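Local coordinates for protein restriction endonuclease S subunits (Thermoanaerobacter tengcongensis, PDB 3OKG) that probably serves as the DNA-specificity subunit of a type I methyltransferase, recognising the target sequence on behalf of the M subunits it assembles with, at residues W26-L31 with S139-N144; E129-F134 with R179-V184. One frame throughout, in Å; residues are numbered along the deposited sequence.

Contact 1 (W26-L31 with S139-N144); sequences WRWVRL and SDFITN
The six-membered ring of Trp28 and the phenyl ring of Phe141 meet obliquely, with planes at 38° and centres 5.7 Å apart. The two side chains come from opposite directions, and the CH2-CZ3 side of Trp28 meets the CZ-CE2 side of Phe141. The closest approach is 3.6 Å, from Trp28 CH2 to Phe141 CZ. Beside it, Trp28 CZ3 lies 3.7 Å from Phe141 CE2. Phe141 CG is anti to its backbone N (chi1 -177°), which carries the ring out from the helix across to the indole. The pyrrole side of Trp28 is tied to another part of the chain: NE1 donates to the carbonyl of Tyr20, and the Tyr20 ring packs edge-to-face with the indole.

Ser139 fixes the start of the helix that bears Phe141. It is the N-cap, and its OG accepts from Phe141 N at 2.8 Å, with an N-H...O angle of 158°. Gln401 also bonds to this hydroxyl, bringing in helix 392-407. The contact is packing near the surface of the first DNA-specificity domain. Strand 27-30 pairs antiparallel with strand 168-171, and Trp28 also rests on Pro170 of that strand. Ile142 packs on Ile169, so short helix 140-143 leans on both strands of this small sheet.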
ATOM      1  N   TRP A  26     -20.897  13.886 -29.260  1.00 26.80           N
ATOM      2  CA  TRP A  26     -19.459  14.022 -29.015  1.00 21.72           C
ATOM      3  C   TRP A  26     -18.706  13.910 -30.335  1.00 31.76           C
ATOM      4  O   TRP A  26     -19.225  13.363 -31.302  1.00 29.65           O
ATOM      5  CB  TRP A  26     -18.981  12.910 -28.107  1.00 17.39           C
ATOM      6  CG  TRP A  26     -19.501  12.873 -26.720  1.00 23.65           C
ATOM      7  CD1 TRP A  26     -20.732  13.260 -26.265  1.00 23.57           C
ATOM      8  CD2 TRP A  26     -18.813  12.319 -25.605  1.00 18.57           C
ATOM      9  NE1 TRP A  26     -20.834  13.002 -24.925  1.00 21.38           N
ATOM     10  CE2 TRP A  26     -19.663  12.416 -24.497  1.00 19.77           C
ATOM     11  CE3 TRP A  26     -17.528  11.763 -25.437  1.00 15.98           C
ATOM     12  CZ2 TRP A  26     -19.287  11.990 -23.224  1.00 25.23           C
ATOM     13  CZ3 TRP A  26     -17.164  11.315 -24.167  1.00 17.92           C
ATOM     14  CH2 TRP A  26     -18.037  11.435 -23.079  1.00 24.96           C
ATOM     15  N   ARG A  27     -17.478  14.412 -30.384  1.00 20.89           N
ATOM     16  CA  ARG A  27     -16.648  14.228 -31.570  1.00 19.46           C
ATOM     17  C   ARG A  27     -15.185  13.952 -31.230  1.00 26.21           C
ATOM     18  O   ARG A  27     -14.709  14.301 -30.141  1.00 19.95           O
ATOM     19  CB  ARG A  27     -16.740  15.470 -32.476  1.00 28.48           C
ATOM     20  CG  ARG A  27     -16.550  16.762 -31.711  1.00 36.17           C
ATOM     21  CD  ARG A  27     -17.034  17.987 -32.476  1.00 38.07           C
ATOM     22  NE  ARG A  27     -16.063  18.290 -33.494  1.00 49.91           N
ATOM     23  CZ  ARG A  27     -15.257  19.341 -33.489  1.00 46.78           C
ATOM     24  NH1 ARG A  27     -15.329  20.256 -32.532  1.00 35.60           N
ATOM     25  NH2 ARG A  27     -14.385  19.470 -34.472  1.00 39.94           N
ATOM     26  N   TRP A  28     -14.474  13.335 -32.168  1.00 23.62           N
ATOM     27  CA  TRP A  28     -13.037  13.085 -32.012  1.00 29.25           C
ATOM     28  C   TRP A  28     -12.225  14.204 -32.655  1.00 23.71           C
ATOM     29  O   TRP A  28     -12.458  14.535 -33.814  1.00 25.54           O
ATOM     30  CB  TRP A  28     -12.641  11.765 -32.680  1.00 22.38           C
ATOM     31  CG  TRP A  28     -12.967  10.556 -31.883  1.00 23.81           C
ATOM     32  CD1 TRP A  28     -13.983   9.656 -32.124  1.00 22.29           C
ATOM     33  CD2 TRP A  28     -12.290  10.096 -30.708  1.00 23.09           C
ATOM     34  NE1 TRP A  28     -13.970   8.671 -31.172  1.00 19.36           N
ATOM     35  CE2 TRP A  28     -12.942   8.915 -30.288  1.00 21.32           C
ATOM     36  CE3 TRP A  28     -11.201  10.579 -29.957  1.00 21.91           C
ATOM     37  CZ2 TRP A  28     -12.544   8.205 -29.152  1.00 21.93           C
ATOM     38  CZ3 TRP A  28     -10.797   9.865 -28.833  1.00 19.36           C
ATOM     39  CH2 TRP A  28     -11.464   8.677 -28.450  1.00 21.01           C
ATOM     40  N   VAL A  29     -11.272  14.769 -31.909  1.00 22.42           N
ATOM     41  CA  VAL A  29     -10.362  15.780 -32.443  1.00 20.94           C
ATOM     42  C   VAL A  29      -8.943  15.550 -31.936  1.00 19.71           C
ATOM     43  O   VAL A  29      -8.743  14.836 -30.956  1.00 21.68           O
ATOM     44  CB  VAL A  29     -10.787  17.181 -31.992  1.00 26.70           C
ATOM     45  CG1 VAL A  29     -12.156  17.470 -32.498  1.00 26.84           C
ATOM     46  CG2 VAL A  29     -10.721  17.310 -30.427  1.00 20.27           C
ATOM     47  N   ARG A  30      -7.949  16.151 -32.594  1.00 18.75           N
ATOM     48  CA  ARG A  30      -6.619  16.205 -31.991  1.00 22.17           C
ATOM     49  C   ARG A  30      -6.673  17.259 -30.878  1.00 19.12           C
ATOM     50  O   ARG A  30      -7.364  18.259 -31.012  1.00 17.86           O
ATOM     51  CB  ARG A  30      -5.543  16.560 -33.032  1.00 21.63           C
ATOM     52  CG  ARG A  30      -5.220  15.419 -34.059  1.00 28.52           C
ATOM     53  CD  ARG A  30      -4.231  15.893 -35.154  1.00 24.47           C
ATOM     54  NE  ARG A  30      -4.704  17.150 -35.732  1.00 30.51           N
ATOM     55  CZ  ARG A  30      -5.695  17.246 -36.615  1.00 26.19           C
ATOM     56  NH1 ARG A  30      -6.300  16.157 -37.082  1.00 26.95           N
ATOM     57  NH2 ARG A  30      -6.072  18.443 -37.044  1.00 25.73           N
ATOM     58  N   LEU A  31      -5.939  17.029 -29.798  1.00 18.82           N
ATOM     59  CA  LEU A  31      -5.942  17.955 -28.666  1.00 18.93           C
ATOM     60  C   LEU A  31      -5.673  19.372 -29.182  1.00 18.76           C
ATOM     61  O   LEU A  31      -6.349  20.332 -28.800  1.00 22.31           O
ATOM     62  CB  LEU A  31      -4.855  17.536 -27.681  1.00 17.10           C
ATOM     63  CG  LEU A  31      -4.626  18.405 -26.447  1.00 18.99           C
ATOM     64  CD1 LEU A  31      -5.932  18.542 -25.676  1.00 19.56           C
ATOM     65  CD2 LEU A  31      -3.522  17.735 -25.607  1.00 19.20           C
ATOM     66  N   SER A 139      -5.331  10.913 -18.415  1.00 19.17           N
ATOM     67  CA  SER A 139      -5.688   9.532 -18.729  1.00 24.04           C
ATOM     68  C   SER A 139      -4.548   8.792 -19.418  1.00 22.73           C
ATOM     69  O   SER A 139      -3.822   9.374 -20.230  1.00 18.87           O
ATOM     70  CB  SER A 139      -6.911   9.445 -19.635  1.00 23.58           C
ATOM     71  OG  SER A 139      -7.052   8.097 -20.069  1.00 24.90           O
ATOM     72  N   ASP A 140      -4.421   7.503 -19.119  1.00 20.82           N
ATOM     73  CA  ASP A 140      -3.545   6.596 -19.892  1.00 20.71           C
ATOM     74  C   ASP A 140      -3.885   6.628 -21.401  1.00 21.79           C
ATOM     75  O   ASP A 140      -3.022   6.389 -22.236  1.00 22.88           O
ATOM     76  CB  ASP A 140      -3.697   5.144 -19.403  1.00 19.82           C
ATOM     77  CG  ASP A 140      -3.108   4.904 -18.023  1.00 31.14           C
ATOM     78  OD1 ASP A 140      -2.443   5.803 -17.449  1.00 23.70           O
ATOM     79  OD2 ASP A 140      -3.316   3.785 -17.495  1.00 23.52           O
ATOM     80  N   PHE A 141      -5.127   6.932 -21.742  1.00 19.13           N
ATOM     81  CA  PHE A 141      -5.521   6.992 -23.155  1.00 22.58           C
ATOM     82  C   PHE A 141      -4.622   7.966 -23.932  1.00 23.84           C
ATOM     83  O   PHE A 141      -4.343   7.761 -25.130  1.00 19.61           O
ATOM     84  CB  PHE A 141      -6.996   7.394 -23.306  1.00 22.47           C
ATOM     85  CG  PHE A 141      -7.464   7.399 -24.728  1.00 25.88           C
ATOM     86  CD1 PHE A 141      -7.720   6.203 -25.389  1.00 29.61           C
ATOM     87  CD2 PHE A 141      -7.621   8.591 -25.420  1.00 25.82           C
ATOM     88  CE1 PHE A 141      -8.148   6.200 -26.714  1.00 33.73           C
ATOM     89  CE2 PHE A 141      -8.043   8.588 -26.739  1.00 28.33           C
ATOM     90  CZ  PHE A 141      -8.298   7.390 -27.385  1.00 21.06           C
ATOM     91  N   ILE A 142      -4.177   9.029 -23.255  1.00 24.36           N
ATOM     92  CA  ILE A 142      -3.282  10.026 -23.866  1.00 24.31           C
ATOM     93  C   ILE A 142      -1.832   9.573 -23.875  1.00 28.74           C
ATOM     94  O   ILE A 142      -1.183   9.580 -24.920  1.00 24.74           O
ATOM     95  CB  ILE A 142      -3.371  11.394 -23.139  1.00 26.34           C
ATOM     96  CG1 ILE A 142      -4.745  12.026 -23.353  1.00 25.50           C
ATOM     97  CG2 ILE A 142      -2.245  12.338 -23.592  1.00 24.48           C
ATOM     98  CD1 ILE A 142      -5.269  11.997 -24.771  1.00 27.01           C
ATOM     99  N   THR A 143      -1.339   9.174 -22.702  1.00 22.14           N
ATOM    100  CA  THR A 143      -0.013   8.582 -22.530  1.00 28.65           C
ATOM    101  C   THR A 143       0.278   7.562 -23.580  1.00 21.02           C
ATOM    102  O   THR A 143       1.350   7.529 -24.188  1.00 27.85           O
ATOM    103  CB  THR A 143       0.001   7.718 -21.244  1.00 35.68           C
ATOM    104  OG1 THR A 143      -0.431   8.498 -20.144  1.00 28.97           O
ATOM    105  CG2 THR A 143       1.384   7.102 -20.969  1.00 35.49           C
ATOM    106  N   ASN A 144      -0.694   6.676 -23.759  1.00 21.77           N
ATOM    107  CA  ASN A 144      -0.487   5.490 -24.556  1.00 23.57           C
ATOM    108  C   ASN A 144      -0.375   5.829 -26.045  1.00 28.21           C
ATOM    109  O   ASN A 144       0.042   4.991 -26.864  1.00 22.66           O
ATOM    110  CB  ASN A 144      -1.601   4.486 -24.263  1.00 26.77           C
ATOM    111  CG  ASN A 144      -1.468   3.829 -22.850  1.00 50.07           C
ATOM    112  OD1 ASN A 144      -0.460   3.999 -22.134  1.00 41.51           O
ATOM    113  ND2 ASN A 144      -2.500   3.078 -22.458  1.00 40.33           N
TER

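Contact 2 (E129-F134 with R179-V184); sequences EPEFLF and RIVAKV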
ATOM      1  N   GLU A 129     -13.420  22.949 -22.053  1.00 18.29           N
ATOM      2  CA  GLU A 129     -13.238  23.459 -20.691  1.00 21.29           C
ATOM      3  C   GLU A 129     -11.856  23.060 -20.162  1.00 21.73           C
ATOM      4  O   GLU A 129     -11.470  21.896 -20.295  1.00 19.60           O
ATOM      5  CB  GLU A 129     -14.275  22.818 -19.779  1.00 21.85           C
ATOM      6  CG  GLU A 129     -15.692  23.202 -20.142  1.00 21.87           C
ATOM      7  CD  GLU A 129     -16.047  24.591 -19.653  1.00 36.50           C
ATOM      8  OE1 GLU A 129     -15.418  25.054 -18.687  1.00 42.06           O
ATOM      9  OE2 GLU A 129     -16.951  25.207 -20.236  1.00 36.71           O
ATOM     10  N   PRO A 130     -11.115  24.013 -19.568  1.00 18.83           N
ATOM     11  CA  PRO A 130      -9.791  23.685 -19.006  1.00 18.72           C
ATOM     12  C   PRO A 130      -9.822  22.467 -18.073  1.00 18.73           C
ATOM     13  O   PRO A 130      -8.944  21.626 -18.148  1.00 15.23           O
ATOM     14  CB  PRO A 130      -9.405  24.961 -18.220  1.00 21.13           C
ATOM     15  CG  PRO A 130     -10.085  26.098 -19.005  1.00 24.19           C
ATOM     16  CD  PRO A 130     -11.373  25.473 -19.598  1.00 20.59           C
ATOM     17  N   GLU A 131     -10.815  22.381 -17.198  1.00 15.51           N
ATOM     18  CA  GLU A 131     -10.847  21.286 -16.228  1.00 17.67           C
ATOM     19  C   GLU A 131     -11.070  19.951 -16.939  1.00 18.71           C
ATOM     20  O   GLU A 131     -10.593  18.901 -16.471  1.00 17.66           O
ATOM     21  CB  GLU A 131     -11.967  21.506 -15.195  1.00 19.26           C
ATOM     22  CG  GLU A 131     -11.698  22.636 -14.185  1.00 22.83           C
ATOM     23  CD  GLU A 131     -11.833  24.067 -14.759  1.00 39.59           C
ATOM     24  OE1 GLU A 131     -11.420  25.005 -14.035  1.00 31.27           O
ATOM     25  OE2 GLU A 131     -12.341  24.275 -15.905  1.00 23.93           O
ATOM     26  N   PHE A 132     -11.817  20.007 -18.042  1.00 16.01           N
ATOM     27  CA  PHE A 132     -12.047  18.799 -18.841  1.00 16.67           C
ATOM     28  C   PHE A 132     -10.739  18.373 -19.495  1.00 19.25           C
ATOM     29  O   PHE A 132     -10.356  17.201 -19.438  1.00 18.02           O
ATOM     30  CB  PHE A 132     -13.166  19.009 -19.876  1.00 17.70           C
ATOM     31  CG  PHE A 132     -13.539  17.745 -20.615  1.00 19.03           C
ATOM     32  CD1 PHE A 132     -14.374  16.811 -20.027  1.00 18.46           C
ATOM     33  CD2 PHE A 132     -13.026  17.489 -21.878  1.00 20.45           C
ATOM     34  CE1 PHE A 132     -14.716  15.638 -20.698  1.00 18.62           C
ATOM     35  CE2 PHE A 132     -13.358  16.318 -22.565  1.00 22.16           C
ATOM     36  CZ  PHE A 132     -14.205  15.395 -21.973  1.00 16.54           C
ATOM     37  N   LEU A 133     -10.024  19.315 -20.109  1.00 13.59           N
ATOM     38  CA  LEU A 133      -8.690  18.982 -20.653  1.00 13.67           C
ATOM     39  C   LEU A 133      -7.725  18.418 -19.596  1.00 15.71           C
ATOM     40  O   LEU A 133      -6.947  17.487 -19.858  1.00 17.74           O
ATOM     41  CB  LEU A 133      -8.052  20.183 -21.383  1.00 15.26           C
ATOM     42  CG  LEU A 133      -8.850  20.731 -22.578  1.00 15.94           C
ATOM     43  CD1 LEU A 133      -8.013  21.770 -23.308  1.00 17.60           C
ATOM     44  CD2 LEU A 133      -9.212  19.586 -23.567  1.00 16.92           C
ATOM     45  N   PHE A 134      -7.739  19.011 -18.406  1.00 19.50           N
ATOM     46  CA  PHE A 134      -6.864  18.541 -17.331  1.00 15.01           C
ATOM     47  C   PHE A 134      -7.125  17.054 -17.083  1.00 17.51           C
ATOM     48  O   PHE A 134      -6.210  16.232 -17.115  1.00 17.39           O
ATOM     49  CB  PHE A 134      -7.190  19.322 -16.045  1.00 14.59           C
ATOM     50  CG  PHE A 134      -6.601  18.713 -14.798  1.00 18.47           C
ATOM     51  CD1 PHE A 134      -5.236  18.439 -14.712  1.00 18.77           C
ATOM     52  CD2 PHE A 134      -7.408  18.420 -13.708  1.00 21.49           C
ATOM     53  CE1 PHE A 134      -4.671  17.894 -13.536  1.00 17.04           C
ATOM     54  CE2 PHE A 134      -6.847  17.858 -12.530  1.00 24.02           C
ATOM     55  CZ  PHE A 134      -5.468  17.585 -12.478  1.00 24.80           C
ATOM     56  N   ARG A 179     -20.197  18.689 -16.660  1.00 22.31           N
ATOM     57  CA  ARG A 179     -20.864  17.672 -15.853  1.00 22.45           C
ATOM     58  C   ARG A 179     -19.905  16.524 -15.532  1.00 21.63           C
ATOM     59  O   ARG A 179     -19.811  16.057 -14.394  1.00 20.80           O
ATOM     60  CB  ARG A 179     -22.055  17.112 -16.623  1.00 21.56           C
ATOM     61  CG  ARG A 179     -22.848  16.130 -15.800  1.00 37.15           C
ATOM     62  CD  ARG A 179     -23.874  15.390 -16.646  1.00 49.33           C
ATOM     63  NE  ARG A 179     -24.300  14.181 -15.954  1.00 55.36           N
ATOM     64  CZ  ARG A 179     -23.851  12.967 -16.239  1.00 47.71           C
ATOM     65  NH1 ARG A 179     -22.983  12.796 -17.230  1.00 41.19           N
ATOM     66  NH2 ARG A 179     -24.285  11.927 -15.546  1.00 55.21           N
ATOM     67  N   ILE A 180     -19.196  16.064 -16.555  1.00 18.88           N
ATOM     68  CA  ILE A 180     -18.197  15.014 -16.344  1.00 18.36           C
ATOM     69  C   ILE A 180     -17.108  15.424 -15.354  1.00 19.59           C
ATOM     70  O   ILE A 180     -16.692  14.630 -14.536  1.00 21.10           O
ATOM     71  CB  ILE A 180     -17.559  14.596 -17.689  1.00 18.24           C
ATOM     72  CG1 ILE A 180     -18.615  13.895 -18.554  1.00 20.17           C
ATOM     73  CG2 ILE A 180     -16.301  13.675 -17.438  1.00 17.65           C
ATOM     74  CD1 ILE A 180     -18.224  13.663 -19.994  1.00 24.42           C
ATOM     75  N   VAL A 181     -16.616  16.655 -15.448  1.00 18.04           N
ATOM     76  CA  VAL A 181     -15.612  17.126 -14.486  1.00 17.52           C
ATOM     77  C   VAL A 181     -16.116  17.018 -13.046  1.00 23.03           C
ATOM     78  O   VAL A 181     -15.388  16.581 -12.115  1.00 20.59           O
ATOM     79  CB  VAL A 181     -15.252  18.612 -14.770  1.00 15.51           C
ATOM     80  CG1 VAL A 181     -14.496  19.207 -13.582  1.00 19.00           C
ATOM     81  CG2 VAL A 181     -14.448  18.735 -16.075  1.00 19.22           C
ATOM     82  N   ALA A 182     -17.369  17.412 -12.844  1.00 18.87           N
ATOM     83  CA  ALA A 182     -17.941  17.362 -11.505  1.00 23.78           C
ATOM     84  C   ALA A 182     -18.041  15.917 -10.992  1.00 19.77           C
ATOM     85  O   ALA A 182     -17.753  15.649  -9.825  1.00 19.29           O
ATOM     86  CB  ALA A 182     -19.336  18.063 -11.464  1.00 23.28           C
ATOM     87  N   LYS A 183     -18.440  15.000 -11.871  1.00 22.01           N
ATOM     88  CA  LYS A 183     -18.612  13.603 -11.468  1.00 20.99           C
ATOM     89  C   LYS A 183     -17.270  12.961 -11.168  1.00 17.39           C
ATOM     90  O   LYS A 183     -17.133  12.223 -10.199  1.00 22.22           O
ATOM     91  CB  LYS A 183     -19.292  12.788 -12.571  1.00 18.84           C
ATOM     92  CG  LYS A 183     -20.699  13.252 -12.930  1.00 31.06           C
ATOM     93  CD  LYS A 183     -21.709  12.877 -11.847  1.00 55.65           C
ATOM     94  CE  LYS A 183     -23.152  13.012 -12.348  1.00 66.18           C
ATOM     95  NZ  LYS A 183     -24.130  12.340 -11.435  1.00 77.38           N
ATOM     96  N   VAL A 184     -16.273  13.246 -12.000  1.00 19.61           N
ATOM     97  CA  VAL A 184     -14.933  12.697 -11.767  1.00 17.46           C
ATOM     98  C   VAL A 184     -14.366  13.164 -10.434  1.00 22.82           C
ATOM     99  O   VAL A 184     -13.857  12.366  -9.632  1.00 21.64           O
ATOM    100  CB  VAL A 184     -13.979  13.108 -12.908  1.00 17.70           C
ATOM    101  CG1 VAL A 184     -12.518  12.928 -12.477  1.00 24.83           C
ATOM    102  CG2 VAL A 184     -14.315  12.330 -14.203  1.00 17.51           C
TER
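Ile180 and Val181 pack against Glu131 and Phe132 in a mainly van der Waals contact between two helices. Arg179 comes first. Its side chain turns from the other helix and pairs with Glu176 and the C-terminal carboxylate of Leu412.

Ile180 follows, with its CB pointing at helix 130-134. Its CD1 and CG2 both lie 4.1 Å from Phe132 CE1, so the branched side chain straddles one ring corner. CD1 approaches the ring obliquely. With chi1 at -174°, the Phe132 ring extends away from its own backbone N and over to Ile180. Phe408 meets the same ring with its plane at about 90°.

The segment belongs to long helix 174-216, most of which is predicted to form a coiled coil, and the chain's other long helical region runs alongside. Here a short helix of the specificity domain crosses near the N-terminal end of the long helix. The local axes are 9.3 Å apart at closest and cross at 54°.

Val181 is the nearest point between the backbones, with its CA 5.9 Å from Phe132 CA. Its methyls CG1 and CG2 both lie 3.8 Å from Glu131 CB. CG2 goes on to the backbone, 3.5 Å from Phe132 N, and also sits near the plane of the Phe132 ring at its edge. The Glu131 side chain touches through CB; beyond it the chain leads away.

Val184, a turn further on, faces Ile403, Leu404 and Ala407 of helix 392-407.

Overall arrangement
The centres of contact 1 and contact 2 lie about 14 Å apart, on the same side of the chain's centre and within the first DNA-specificity domain. Their segments alternate along the chain: 26-31, 129-134, 139-144, 179-184. Helices 130-137 and 140-143 are consecutive, so each contact uses one of the pair. The two contacts also touch directly. Trp26 CZ2 packs on Ile180 CD1 at 3.8 Å, and Leu31 CD1 on Leu133 CD2 at 4.0 Å. Contact 1 brings the small two-stranded sheet to helix 140-143, and contact 2 joins helix 130-137 to long helix 174-216. Together they connect the globular part of the first domain with the helix leading toward the second.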